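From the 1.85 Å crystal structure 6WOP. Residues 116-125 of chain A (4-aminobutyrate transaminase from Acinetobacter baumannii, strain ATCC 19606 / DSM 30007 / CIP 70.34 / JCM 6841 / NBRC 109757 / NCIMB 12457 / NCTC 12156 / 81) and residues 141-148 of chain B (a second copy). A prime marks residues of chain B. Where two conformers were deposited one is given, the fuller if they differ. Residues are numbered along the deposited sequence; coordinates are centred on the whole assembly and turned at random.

Chain A, residues 116-125: VENAVKIARC
Chain B, residues 141-148: GRSFMTMA

The first turn of a helix leaves amide hydrogens without backbone acceptors, and this contact between two copies of 4-aminobutyrate transaminase illustrates how a neighbouring chain can help satisfy them. Residues 116-125 form an uninterrupted helical segment with i to i-4 bonds, such as Arg124 N to Val120 O at 2.8 Å. In the partner, Gly141′ (phi/psi 142/177), Arg142′ (-115/12) and Ser143′ (-69/162) lead into a helix starting at Phe144′. Glycine is called for at 141′, where a CB would jam against the preceding carbonyl O. The two axes approach to 12.2 Å, with 65° between their N-to-C directions, and the register is marked by Glu117 and Ser143′, whose CA atoms lie 6.8 Å apart.

Ser143′ is the N-cap: its OG, chi1 96°, accepts from Thr146′ N at 2.7 Å. Thr146′ (chi1 p) reciprocates, its OG1 accepting from Ser143′ N at 2.9 Å and donating to Ser143′ OG at 2.6 Å. The amide of Phe144′ is served from the other chain. Glu117, chi1 t, chi2 141° and chi3 3°, directs its carboxylate so that OE2 accepts from Phe144′ N at 2.8 Å, nearly linearly (172°). The same OE2 accepts from a water at 2.7 Å, and that water in turn accepts from Met145′ N at 3.0 Å. OE1 is bonded elsewhere in the structure.

Lys121 (m, t, p, t) runs its long chain to the loop, where NZ donates to Arg142′ O at 2.8 Å and, weakly, to Asn118 OD1 at 3.2 Å.

Beside these polar links the ring of Phe144′ (chi1 -85°, chi2 -80°) is a knob among Glu117, Val120 (t), Lys121 and Arg124 (m, t, t, -180°). Its CE2 meets Val120 CG1 at 3.6 Å and Lys121 CG at 3.5 Å; its CE1 lies over one face of the Arg124 guanidinium, 3.5 Å from NH1, while NE and NH1 bond elsewhere in the structure. Met147′ (m, t, m) brings CE to Lys121 CD at 3.7 Å, adding apolar cover. Between the stretches 359 Å² is buried, both sides summed, 118 Å² of it on Phe144′.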

# COMPACT_ATOMS: atom_id res chain seq x y z
N VAL A 116 2.03 15.76 13.32
CA VAL A 116 1.63 14.34 13.43
C VAL A 116 2.44 13.49 12.46
O VAL A 116 2.95 12.41 12.81
CB VAL A 116 0.11 14.17 13.19
CG1 VAL A 116 -0.25 12.62 13.31
CG2 VAL A 116 -0.70 14.89 14.28
N GLU A 117 2.57 13.96 11.22
CA GLU A 117 3.24 13.16 10.19
C GLU A 117 4.72 12.98 10.53
O GLU A 117 5.29 11.89 10.34
CB GLU A 117 3.05 13.81 8.83
CG GLU A 117 3.24 12.85 7.67
CD GLU A 117 2.24 13.03 6.51
OE1 GLU A 117 1.39 13.96 6.52
OE2 GLU A 117 2.33 12.26 5.51
N ASN A 118 5.36 14.05 11.06
CA ASN A 118 6.75 13.90 11.49
C ASN A 118 6.88 13.06 12.75
O ASN A 118 7.87 12.35 12.89
CB ASN A 118 7.39 15.27 11.67
CG ASN A 118 7.83 15.84 10.34
OD1 ASN A 118 8.83 15.41 9.84
ND2 ASN A 118 7.07 16.79 9.77
N ALA A 119 5.90 13.05 13.63
CA ALA A 119 6.03 12.12 14.76
C ALA A 119 5.98 10.67 14.27
O ALA A 119 6.70 9.79 14.79
CB ALA A 119 4.91 12.40 15.76
N VAL A 120 5.18 10.42 13.22
CA VAL A 120 5.13 9.07 12.64
C VAL A 120 6.44 8.74 11.92
O VAL A 120 6.95 7.60 12.02
CB VAL A 120 3.91 8.98 11.68
CG1 VAL A 120 4.03 7.72 10.74
CG2 VAL A 120 2.58 8.93 12.51
N LYS A 121 6.97 9.68 11.12
CA LYS A 121 8.28 9.50 10.50
C LYS A 121 9.35 9.16 11.53
O LYS A 121 10.18 8.25 11.33
CB LYS A 121 8.67 10.75 9.73
CG LYS A 121 7.74 10.97 8.54
CD LYS A 121 7.89 12.30 7.76
CE LYS A 121 9.30 12.80 7.51
NZ LYS A 121 9.14 14.18 6.87
N ILE A 122 9.39 9.92 12.62
CA ILE A 122 10.39 9.70 13.68
C ILE A 122 10.20 8.32 14.31
O ILE A 122 11.16 7.56 14.53
CB ILE A 122 10.23 10.84 14.70
CG1 ILE A 122 10.75 12.17 14.11
CG2 ILE A 122 10.92 10.51 16.10
CD1 ILE A 122 10.24 13.36 15.01
N ALA A 123 8.96 7.97 14.62
CA ALA A 123 8.69 6.66 15.24
C ALA A 123 9.05 5.52 14.30
O ALA A 123 9.59 4.50 14.73
CB ALA A 123 7.22 6.57 15.61
N ARG A 124 8.70 5.65 13.02
CA ARG A 124 9.07 4.62 12.06
C ARG A 124 10.57 4.48 12.01
O ARG A 124 11.10 3.38 12.02
CB ARG A 124 8.56 4.95 10.67
CG ARG A 124 7.08 4.63 10.42
CD ARG A 124 6.91 4.44 8.92
NE ARG A 124 5.57 4.07 8.45
CZ ARG A 124 5.33 3.87 7.14
NH1 ARG A 124 6.33 4.00 6.27
NH2 ARG A 124 4.11 3.56 6.71
N CYS A 125 11.28 5.60 11.99
CA CYS A 125 12.73 5.58 11.90
C CYS A 125 13.32 4.90 13.14
O CYS A 125 14.17 4.02 13.03
CB CYS A 125 13.28 7.02 11.71
SG CYS A 125 15.10 7.08 11.90
N GLY B 141 7.86 17.39 -1.62
CA GLY B 141 7.50 17.58 -0.22
C GLY B 141 7.98 16.46 0.66
O GLY B 141 8.44 15.42 0.15
N ARG B 142 7.75 16.60 1.97
CA ARG B 142 8.25 15.68 2.97
C ARG B 142 7.15 14.91 3.70
O ARG B 142 7.43 14.28 4.71
CB ARG B 142 9.14 16.44 3.96
CG ARG B 142 10.38 17.13 3.29
CD ARG B 142 10.97 18.27 4.14
NE ARG B 142 12.34 18.64 3.76
CZ ARG B 142 12.68 19.70 3.03
NH1 ARG B 142 11.76 20.52 2.58
NH2 ARG B 142 13.97 19.94 2.74
N SER B 143 5.91 14.96 3.22
CA SER B 143 4.77 14.13 3.60
C SER B 143 5.01 12.70 3.12
O SER B 143 5.98 12.42 2.40
CB SER B 143 3.49 14.74 2.98
OG SER B 143 3.22 14.06 1.76
N PHE B 144 4.30 11.70 3.65
CA PHE B 144 4.51 10.36 3.11
C PHE B 144 4.15 10.31 1.63
O PHE B 144 4.89 9.74 0.83
CB PHE B 144 3.71 9.31 3.90
CG PHE B 144 4.45 8.85 5.12
CD1 PHE B 144 5.47 7.89 5.02
CD2 PHE B 144 4.22 9.44 6.34
CE1 PHE B 144 6.19 7.48 6.17
CE2 PHE B 144 4.97 9.02 7.49
CZ PHE B 144 5.95 8.05 7.39
N MET B 145 3.00 10.92 1.24
CA MET B 145 2.69 10.91 -0.20
C MET B 145 3.71 11.76 -1.00
O MET B 145 4.11 11.37 -2.10
CB MET B 145 1.27 11.40 -0.49
CG MET B 145 0.87 11.39 -1.99
SD MET B 145 1.66 9.92 -2.79
CE MET B 145 0.45 8.66 -2.50
N THR B 146 4.06 12.96 -0.50
CA THR B 146 4.93 13.77 -1.32
C THR B 146 6.37 13.27 -1.25
O THR B 146 7.14 13.49 -2.21
CB THR B 146 4.80 15.28 -0.92
OG1 THR B 146 4.96 15.46 0.49
CG2 THR B 146 3.44 15.79 -1.29
N MET B 147 6.78 12.57 -0.18
CA MET B 147 8.06 11.87 -0.22
C MET B 147 8.06 10.79 -1.30
O MET B 147 9.07 10.59 -2.00
CB MET B 147 8.36 11.17 1.14
CG MET B 147 8.91 12.15 2.18
SD MET B 147 9.42 11.08 3.67
CE MET B 147 7.86 10.71 4.45
N ALA B 148 6.98 10.03 -1.37
CA ALA B 148 6.92 8.98 -2.41
C ALA B 148 7.03 9.61 -3.79
O ALA B 148 7.78 9.14 -4.67
CB ALA B 148 5.60 8.16 -2.27
O HOH W 1 0.89 11.82 3.21